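Local atomic coordinates of trafficking protein B (Neisseria gonorrhoeae, PDB entry 2H1C), a protein that acts as the toxin of a type II toxin-antitoxin system, a PIN-domain protein with predicted magnesium-dependent ribonuclease activity, and forms with its antitoxin a complex that binds promoter DNA. Residues D5-S10 with V118-T123; D32-A37 with R74-D79; A109-H114 with A129-F134. One frame throughout, in Å; residues are numbered along the deposited sequence.

Contact 1 of 3, residues D5-S10 with V118-T123. With SO4 (sulfate ion), chain D.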
loop_
_atom_site.group_PDB
_atom_site.type_symbol
_atom_site.label_atom_id
_atom_site.label_comp_id
_atom_site.label_asym_id
_atom_site.label_seq_id
_atom_site.Cartn_x
_atom_site.Cartn_y
_atom_site.Cartn_z
ATOM N N ASP A 5 13.503 4.570 -3.075
ATOM C CA ASP A 5 12.967 3.261 -2.664
ATOM C C ASP A 5 13.613 2.955 -1.309
ATOM O O ASP A 5 14.656 3.515 -0.969
ATOM C CB ASP A 5 13.363 2.205 -3.723
ATOM C CG ASP A 5 12.561 0.894 -3.629
ATOM O OD1 ASP A 5 11.452 0.876 -3.054
ATOM O OD2 ASP A 5 13.047 -0.134 -4.171
ATOM N N THR A 6 13.017 2.050 -0.544
ATOM C CA THR A 6 13.538 1.718 0.777
ATOM C C THR A 6 15.007 1.301 0.838
ATOM O O THR A 6 15.728 1.692 1.755
ATOM C CB THR A 6 12.702 0.593 1.407
ATOM O OG1 THR A 6 11.330 0.993 1.418
ATOM C CG2 THR A 6 13.158 0.306 2.820
ATOM N N ASN A 7 15.456 0.510 -0.132
ATOM C CA ASN A 7 16.830 0.026 -0.093
ATOM C C ASN A 7 17.881 1.113 -0.290
ATOM O O ASN A 7 19.037 0.927 0.087
ATOM C CB ASN A 7 17.022 -1.100 -1.116
ATOM C CG ASN A 7 16.759 -0.646 -2.543
ATOM O OD1 ASN A 7 17.468 0.205 -3.081
ATOM N ND2 ASN A 7 15.731 -1.213 -3.160
ATOM N N VAL A 8 17.483 2.246 -0.857
ATOM C CA VAL A 8 18.421 3.342 -1.078
ATOM C C VAL A 8 18.504 4.231 0.161
ATOM O O VAL A 8 19.592 4.510 0.655
ATOM C CB VAL A 8 18.012 4.161 -2.325
ATOM C CG1 VAL A 8 18.869 5.415 -2.447
ATOM C CG2 VAL A 8 18.178 3.295 -3.568
ATOM N N ILE A 9 17.366 4.653 0.699
ATOM C CA ILE A 9 17.420 5.499 1.875
ATOM C C ILE A 9 17.996 4.732 3.072
ATOM O O ILE A 9 18.587 5.333 3.961
ATOM C CB ILE A 9 16.015 6.112 2.204
ATOM C CG1 ILE A 9 16.141 7.083 3.387
ATOM C CG2 ILE A 9 15.003 5.012 2.472
ATOM C CD1 ILE A 9 14.864 7.808 3.727
ATOM N N SER A 10 17.868 3.404 3.068
ATOM C CA SER A 10 18.391 2.575 4.163
ATOM C C SER A 10 19.898 2.290 4.071
ATOM O O SER A 10 20.534 1.969 5.071
ATOM C CB SER A 10 17.664 1.222 4.207
ATOM O OG SER A 10 16.262 1.386 4.329
ATOM N N VAL A 118 12.487 6.433 -10.094
ATOM C CA VAL A 118 12.681 5.640 -8.889
ATOM C C VAL A 118 14.158 5.317 -8.683
ATOM O O VAL A 118 14.830 4.860 -9.613
ATOM C CB VAL A 118 11.916 4.291 -8.968
ATOM C CG1 VAL A 118 12.225 3.445 -7.718
ATOM C CG2 VAL A 118 10.408 4.542 -9.063
ATOM N N ALA A 119 14.674 5.589 -7.486
ATOM C CA ALA A 119 16.064 5.267 -7.168
ATOM C C ALA A 119 15.965 3.958 -6.377
ATOM O O ALA A 119 15.327 3.918 -5.313
ATOM C CB ALA A 119 16.682 6.365 -6.298
ATOM N N THR A 120 16.596 2.899 -6.882
ATOM C CA THR A 120 16.527 1.590 -6.224
ATOM C C THR A 120 17.647 0.660 -6.666
ATOM O O THR A 120 18.180 0.811 -7.757
ATOM C CB THR A 120 15.211 0.882 -6.561
ATOM O OG1 THR A 120 15.185 -0.408 -5.937
ATOM C CG2 THR A 120 15.076 0.713 -8.067
ATOM N N ARG A 121 17.991 -0.296 -5.810
ATOM C CA ARG A 121 19.040 -1.260 -6.139
ATOM C C ARG A 121 18.478 -2.349 -7.058
ATOM O O ARG A 121 19.193 -2.899 -7.900
ATOM C CB ARG A 121 19.576 -1.903 -4.864
ATOM C CG ARG A 121 20.834 -2.741 -5.095
ATOM C CD ARG A 121 21.388 -3.281 -3.790
ATOM N NE ARG A 121 22.756 -3.771 -3.957
ATOM C CZ ARG A 121 23.503 -4.246 -2.965
ATOM N NH1 ARG A 121 23.015 -4.296 -1.733
ATOM N NH2 ARG A 121 24.740 -4.661 -3.202
ATOM N N ASP A 122 17.193 -2.650 -6.877
ATOM C CA ASP A 122 16.486 -3.672 -7.655
ATOM C C ASP A 122 15.621 -3.028 -8.732
ATOM O O ASP A 122 14.442 -2.746 -8.501
ATOM C CB ASP A 122 15.595 -4.503 -6.729
ATOM C CG ASP A 122 16.388 -5.306 -5.719
ATOM O OD1 ASP A 122 15.768 -5.833 -4.773
ATOM O OD2 ASP A 122 17.627 -5.425 -5.871
ATOM N N THR A 123 16.203 -2.824 -9.909
ATOM C CA THR A 123 15.521 -2.181 -11.020
ATOM C C THR A 123 14.565 -3.078 -11.811
ATOM O O THR A 123 13.734 -2.582 -12.570
ATOM C CB THR A 123 16.549 -1.586 -11.995
ATOM O OG1 THR A 123 17.350 -2.640 -12.552
ATOM C CG2 THR A 123 17.461 -0.613 -11.257
HETATM S S SO4 D . 25.925 -5.964 0.066
HETATM O O1 SO4 D . 25.428 -6.674 1.168
HETATM O O2 SO4 D . 25.645 -6.630 -1.223
HETATM O O3 SO4 D . 27.328 -5.820 0.054
HETATM O O4 SO4 D . 25.212 -4.752 -0.094
#
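Thr120 OG1 gives its proton to Asp5 OD2 at 2.8 Å. The carboxylate receives it on the anti lone pair of OD2, away from OD1. Asp5 CG stands anti to its backbone N (chi1 -164°), and the Asp5 and Thr120 side chains run side by side in the same direction. The same OG1 accepts from the backbone N of Asp122 at 3.2 Å, which makes an ST turn. Asn7 crosses Thr120 obliquely. Its OD1 accepts from the backbone N of Arg121 at 2.8 Å, with the donor above the carbonyl plane. In the main chain, Asp5 N bonds to Ala119 O nearly along the C=O axis, at 3.0 Å. This pairing joins the ends of the parallel strands 2-4 and 117-119, in the middle of the PIN-domain sheet. Asp5 is a predicted Mg(2+) ligand, near Asp104, so Thr120 probably acts as a second-shell residue that fixes the carboxylate. The bond would also tend to favour its charged form. Val8 packs against the turn through CG2, 3.6 Å from Thr120 CA. The extended Arg121 leads away and binds a sulfate, probably from the crystallisation liquor, which Arg14 also binds. Arg121 NH1 lies 2.8 Å from sulfate O4.

Contact 2 of 3, residues D32-A37 with R74-D79. With MG (magnesium ion), chain H.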
loop_
_atom_site.group_PDB
_atom_site.type_symbol
_atom_site.label_atom_id
_atom_site.label_comp_id
_atom_site.label_asym_id
_atom_site.label_seq_id
_atom_site.Cartn_x
_atom_site.Cartn_y
_atom_site.Cartn_z
ATOM N N ASP A 32 13.726 18.156 -4.439
ATOM C CA ASP A 32 13.398 17.336 -5.597
ATOM C C ASP A 32 13.362 15.845 -5.256
ATOM O O ASP A 32 13.263 15.007 -6.154
ATOM C CB ASP A 32 14.435 17.561 -6.717
ATOM C CG ASP A 32 14.481 19.010 -7.208
ATOM O OD1 ASP A 32 13.680 19.847 -6.737
ATOM O OD2 ASP A 32 15.336 19.307 -8.075
ATOM N N VAL A 33 13.452 15.517 -3.966
ATOM C CA VAL A 33 13.446 14.117 -3.553
ATOM C C VAL A 33 12.196 13.797 -2.743
ATOM O O VAL A 33 11.875 14.494 -1.780
ATOM C CB VAL A 33 14.705 13.787 -2.733
ATOM C CG1 VAL A 33 14.754 12.295 -2.436
ATOM C CG2 VAL A 33 15.953 14.204 -3.517
ATOM N N TYR A 34 11.497 12.735 -3.139
ATOM C CA TYR A 34 10.251 12.317 -2.483
ATOM C C TYR A 34 10.303 10.903 -1.885
ATOM O O TYR A 34 11.171 10.088 -2.227
ATOM C CB TYR A 34 9.105 12.339 -3.503
ATOM C CG TYR A 34 8.800 13.705 -4.068
ATOM C CD1 TYR A 34 9.656 14.307 -5.000
ATOM C CD2 TYR A 34 7.701 14.427 -3.611
ATOM C CE1 TYR A 34 9.426 15.599 -5.458
ATOM C CE2 TYR A 34 7.454 15.736 -4.058
ATOM C CZ TYR A 34 8.326 16.313 -4.979
ATOM O OH TYR A 34 8.118 17.614 -5.394
ATOM N N LEU A 35 9.356 10.619 -0.987
ATOM C CA LEU A 35 9.229 9.293 -0.389
ATOM C C LEU A 35 7.762 8.879 -0.511
ATOM O O LEU A 35 6.867 9.720 -0.378
ATOM C CB LEU A 35 9.590 9.309 1.102
ATOM C CG LEU A 35 11.026 9.556 1.552
ATOM C CD1 LEU A 35 11.079 9.553 3.083
ATOM C CD2 LEU A 35 11.937 8.464 1.000
ATOM N N SER A 36 7.518 7.605 -0.783
ATOM C CA SER A 36 6.145 7.110 -0.828
ATOM C C SER A 36 5.773 6.802 0.610
ATOM O O SER A 36 6.632 6.390 1.399
ATOM C CB SER A 36 6.050 5.811 -1.629
ATOM O OG SER A 36 4.878 5.086 -1.254
ATOM N N ALA A 37 4.504 6.984 0.956
ATOM C CA ALA A 37 4.056 6.661 2.295
ATOM C C ALA A 37 4.325 5.162 2.565
ATOM O O ALA A 37 4.490 4.749 3.707
ATOM C CB ALA A 37 2.558 6.978 2.429
ATOM N N ARG A 74 6.541 16.116 1.231
ATOM C CA ARG A 74 6.930 15.285 0.084
ATOM C C ARG A 74 6.843 13.768 0.350
ATOM O O ARG A 74 7.600 12.962 -0.230
ATOM C CB ARG A 74 8.343 15.665 -0.399
ATOM C CG ARG A 74 8.508 17.179 -0.683
ATOM C CD ARG A 74 9.774 17.510 -1.499
ATOM N NE ARG A 74 10.940 16.838 -0.950
ATOM C CZ ARG A 74 11.537 17.178 0.181
ATOM N NH1 ARG A 74 11.096 18.208 0.886
ATOM N NH2 ARG A 74 12.531 16.437 0.643
ATOM N N ILE A 75 5.936 13.388 1.249
ATOM C CA ILE A 75 5.676 11.974 1.545
ATOM C C ILE A 75 4.374 11.760 0.778
ATOM O O ILE A 75 3.303 12.247 1.169
ATOM C CB ILE A 75 5.499 11.753 3.058
ATOM C CG1 ILE A 75 6.837 12.028 3.749
ATOM C CG2 ILE A 75 5.031 10.320 3.364
ATOM C CD1 ILE A 75 6.808 11.866 5.252
ATOM N N LEU A 76 4.483 11.040 -0.329
ATOM C CA LEU A 76 3.360 10.813 -1.241
ATOM C C LEU A 76 2.414 9.681 -0.891
ATOM O O LEU A 76 2.836 8.543 -0.743
ATOM C CB LEU A 76 3.909 10.581 -2.643
ATOM C CG LEU A 76 4.862 11.681 -3.150
ATOM C CD1 LEU A 76 5.531 11.225 -4.442
ATOM C CD2 LEU A 76 4.070 12.961 -3.360
ATOM N N PRO A 77 1.107 9.967 -0.804
ATOM C CA PRO A 77 0.192 8.870 -0.456
ATOM C C PRO A 77 -0.172 7.924 -1.595
ATOM O O PRO A 77 0.010 8.245 -2.770
ATOM C CB PRO A 77 -1.041 9.611 0.082
ATOM C CG PRO A 77 -1.086 10.837 -0.794
ATOM C CD PRO A 77 0.400 11.262 -0.840
ATOM N N PHE A 78 -0.643 6.727 -1.238
ATOM C CA PHE A 78 -1.116 5.785 -2.243
ATOM C C PHE A 78 -2.629 6.086 -2.198
ATOM O O PHE A 78 -3.328 5.640 -1.288
ATOM C CB PHE A 78 -0.873 4.323 -1.832
ATOM C CG PHE A 78 -1.269 3.331 -2.897
ATOM C CD1 PHE A 78 -0.376 2.980 -3.913
ATOM C CD2 PHE A 78 -2.562 2.811 -2.935
ATOM C CE1 PHE A 78 -0.769 2.120 -4.957
ATOM C CE2 PHE A 78 -2.969 1.953 -3.971
ATOM C CZ PHE A 78 -2.076 1.605 -4.983
ATOM N N ASP A 79 -3.111 6.870 -3.157
ATOM C CA ASP A 79 -4.519 7.257 -3.206
ATOM C C ASP A 79 -5.258 6.689 -4.422
ATOM O O ASP A 79 -4.718 5.863 -5.150
ATOM C CB ASP A 79 -4.627 8.784 -3.199
ATOM C CG ASP A 79 -3.809 9.430 -4.301
ATOM O OD1 ASP A 79 -3.395 8.707 -5.236
ATOM O OD2 ASP A 79 -3.580 10.662 -4.234
HETATM MG MG MG H . 2.691 6.032 -2.281
#
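Strands 33-36 and 75-76 pair in parallel at one border of the PIN-domain sheet. Tyr34 and Arg74 cross at about a right angle beside this pairing. Arg74 CD lies over one face of the Tyr34 ring, offset toward the rim, 4.1 Å from the centroid (CH-pi). CB and CG run along CD2 and CE2. The chain bends at chi3 (-48°), and the guanidinium stands steeply to the ring, the planes 78° apart. That bend brings Arg74 NE to Val33 O at 2.7 Å, in the guanidinium plane. NH2 adds a weak bond to the same oxygen and a further one to Leu70 O. Leu76 crosses Tyr34 obliquely, its CD1 3.9 Å from Tyr34 CB. The backbones are joined by Leu35 N to Arg74 O, Leu76 N to Leu35 O and Ala37 N to Leu76 O. Leu35 and Ile75 share one face of the sheet; Ser36 and Leu76 share the other. Segment 74-79 meets the second subunit, where Phe78 makes backbone hydrogen bonds. Ser36 caps the next helix, OG accepting from Ile38 N. Anti to its backbone N (chi1 158°), Ser36 OG binds the magnesium shared with Leu76 and Thr110, at a long 2.6 Å from MG.

Contact 3 of 3, residues A109-H114 with A129-F134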
loop_
_atom_site.group_PDB
_atom_site.type_symbol
_atom_site.label_atom_id
_atom_site.label_comp_id
_atom_site.label_asym_id
_atom_site.label_seq_id
_atom_site.Cartn_x
_atom_site.Cartn_y
_atom_site.Cartn_z
ATOM N N ALA A 109 3.831 2.791 -9.184
ATOM C CA ALA A 109 2.635 3.561 -9.547
ATOM C C ALA A 109 2.697 4.988 -8.983
ATOM O O ALA A 109 2.251 5.940 -9.629
ATOM C CB ALA A 109 1.362 2.846 -9.037
ATOM N N THR A 110 3.251 5.137 -7.784
ATOM C CA THR A 110 3.382 6.458 -7.171
ATOM C C THR A 110 4.322 7.309 -8.024
ATOM O O THR A 110 4.021 8.458 -8.338
ATOM C CB THR A 110 3.938 6.355 -5.722
ATOM O OG1 THR A 110 3.020 5.600 -4.911
ATOM C CG2 THR A 110 4.133 7.756 -5.116
ATOM N N ALA A 111 5.443 6.721 -8.440
ATOM C CA ALA A 111 6.410 7.438 -9.261
ATOM C C ALA A 111 5.820 7.839 -10.614
ATOM O O ALA A 111 5.983 8.974 -11.058
ATOM C CB ALA A 111 7.656 6.576 -9.466
ATOM N N LYS A 112 5.118 6.920 -11.268
ATOM C CA LYS A 112 4.533 7.231 -12.571
ATOM C C LYS A 112 3.499 8.346 -12.448
ATOM O O LYS A 112 3.457 9.261 -13.277
ATOM C CB LYS A 112 3.893 5.977 -13.185
ATOM C CG LYS A 112 3.167 6.232 -14.503
ATOM C CD LYS A 112 2.838 4.943 -15.248
ATOM C CE LYS A 112 4.079 4.333 -15.885
ATOM N NZ LYS A 112 3.773 3.160 -16.768
ATOM N N GLN A 113 2.675 8.274 -11.405
ATOM C CA GLN A 113 1.637 9.273 -11.175
ATOM C C GLN A 113 2.215 10.677 -10.999
ATOM O O GLN A 113 1.610 11.660 -11.439
ATOM C CB GLN A 113 0.823 8.875 -9.942
ATOM C CG GLN A 113 -0.581 9.434 -9.899
ATOM C CD GLN A 113 -0.622 10.853 -9.422
ATOM O OE1 GLN A 113 0.003 11.191 -8.418
ATOM N NE2 GLN A 113 -1.373 11.698 -10.123
ATOM N N HIS A 114 3.397 10.763 -10.382
ATOM C CA HIS A 114 4.053 12.049 -10.124
ATOM C C HIS A 114 5.228 12.378 -11.041
ATOM O O HIS A 114 5.953 13.345 -10.795
ATOM C CB HIS A 114 4.537 12.084 -8.672
ATOM C CG HIS A 114 3.431 12.078 -7.674
ATOM N ND1 HIS A 114 2.693 13.205 -7.375
ATOM C CD2 HIS A 114 2.906 11.080 -6.922
ATOM C CE1 HIS A 114 1.766 12.904 -6.487
ATOM N NE2 HIS A 114 1.873 11.616 -6.194
ATOM N N ALA A 129 7.474 -2.058 -15.175
ATOM C CA ALA A 129 6.392 -1.111 -14.914
ATOM C C ALA A 129 6.498 0.068 -15.882
ATOM O O ALA A 129 5.648 0.957 -15.887
ATOM C CB ALA A 129 6.467 -0.613 -13.470
ATOM N N ASP A 130 7.543 0.070 -16.706
ATOM C CA ASP A 130 7.746 1.154 -17.661
ATOM C C ASP A 130 7.880 2.501 -16.952
ATOM O O ASP A 130 7.333 3.516 -17.398
ATOM C CB ASP A 130 6.582 1.211 -18.661
ATOM C CG ASP A 130 6.700 0.165 -19.761
ATOM O OD1 ASP A 130 7.633 0.277 -20.591
ATOM O OD2 ASP A 130 5.860 -0.767 -19.795
ATOM N N VAL A 131 8.593 2.506 -15.829
ATOM C CA VAL A 131 8.808 3.742 -15.081
ATOM C C VAL A 131 10.310 4.006 -15.076
ATOM O O VAL A 131 11.101 3.067 -15.041
ATOM C CB VAL A 131 8.291 3.627 -13.618
ATOM C CG1 VAL A 131 8.613 4.889 -12.848
ATOM C CG2 VAL A 131 6.786 3.404 -13.622
ATOM N N ALA A 132 10.701 5.275 -15.134
ATOM C CA ALA A 132 12.125 5.614 -15.136
ATOM C C ALA A 132 12.773 5.150 -13.834
ATOM O O ALA A 132 12.168 5.237 -12.758
ATOM C CB ALA A 132 12.304 7.106 -15.297
ATOM N N VAL A 133 14.003 4.664 -13.922
ATOM C CA VAL A 133 14.671 4.198 -12.726
ATOM C C VAL A 133 16.154 4.490 -12.741
ATOM O O VAL A 133 16.762 4.659 -13.809
ATOM C CB VAL A 133 14.452 2.676 -12.530
ATOM C CG1 VAL A 133 12.987 2.401 -12.372
ATOM C CG2 VAL A 133 14.996 1.902 -13.728
ATOM N N PHE A 134 16.733 4.580 -11.550
ATOM C CA PHE A 134 18.159 4.809 -11.439
ATOM C C PHE A 134 18.701 3.994 -10.280
ATOM O O PHE A 134 18.143 4.014 -9.182
ATOM C CB PHE A 134 18.485 6.285 -11.221
ATOM C CG PHE A 134 19.957 6.543 -11.056
ATOM C CD1 PHE A 134 20.831 6.340 -12.122
ATOM C CD2 PHE A 134 20.475 6.922 -9.824
ATOM C CE1 PHE A 134 22.208 6.507 -11.960
ATOM C CE2 PHE A 134 21.847 7.091 -9.649
ATOM C CZ PHE A 134 22.715 6.885 -10.718
#
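Lys112 leaves helix 102-114 on the side that faces the turn after helix 124-128. Its CB points toward that turn and lies 3.9 Å from Val131 CG2. CG stands anti to the backbone N (chi1 176°) and chi2 is anti as well, so the chain starts extended, crossing Val131 obliquely. It bends at chi3 (-74°), and the bend swings CE back over the valine, 3.6 Å from Val131 CG2. One methyl of Val131 thus touches the lysine chain both near its root and near its tip. NZ ends the chain and gives a hydrogen bond to Ala129 O at 3.0 Å, nearly along the C=O axis. Asp130 O is also near, 3.6 Å from NZ. The Asp130 side chain leads away, and Asp130 OD2 stays 5.4 Å from Lys112 NZ. The other methyl of Val131 meets the helix one residue earlier, with CG1 3.9 Å from Ala111 CB. CG1 is anti to the backbone N and CG2 beside it, which sets one methyl on Ala111 and the other on Lys112.

The turn is a Schellman motif, in which Asp130 has positive phi (60°) and ends helix 124-128. The chain then runs into strand 133-134, the border strand of the PIN-domain sheet, beside strand 117-119. Helix 102-114 packs against strand 117-119 as well, through Ala111 on Val118. The ammonium sits at the C-terminal end of helix 124-128. Its positive charge would suit the negative end of the helix dipole. The Asp130 carboxylate may add a weak favourable effect, though it makes no salt bridge.

From the N terminus, the chain leaves strand 2-4 through segment 5-10. This segment meets its partner only when contact 1 closes the longest loop at 118-123. Contact 2 closes within that loop, joining 32-37 to 74-79 around two helices, and so is nested in contact 1. Contact 3 opens at 109-114, after contact 2 has closed. It ends at 129-134, beyond contact 1, so contacts 1 and 3 cross. Contacts 1 and 2 touch through Ile9 and Leu35. Val118 joins contacts 1 and 3, its backbone probably hydrogen-bonded to Ala132 and Phe134. Leu76 packs on Thr110 and His114, so helix 102-114 touches strand 75-76 at one border of the sheet as well as strand 117-119.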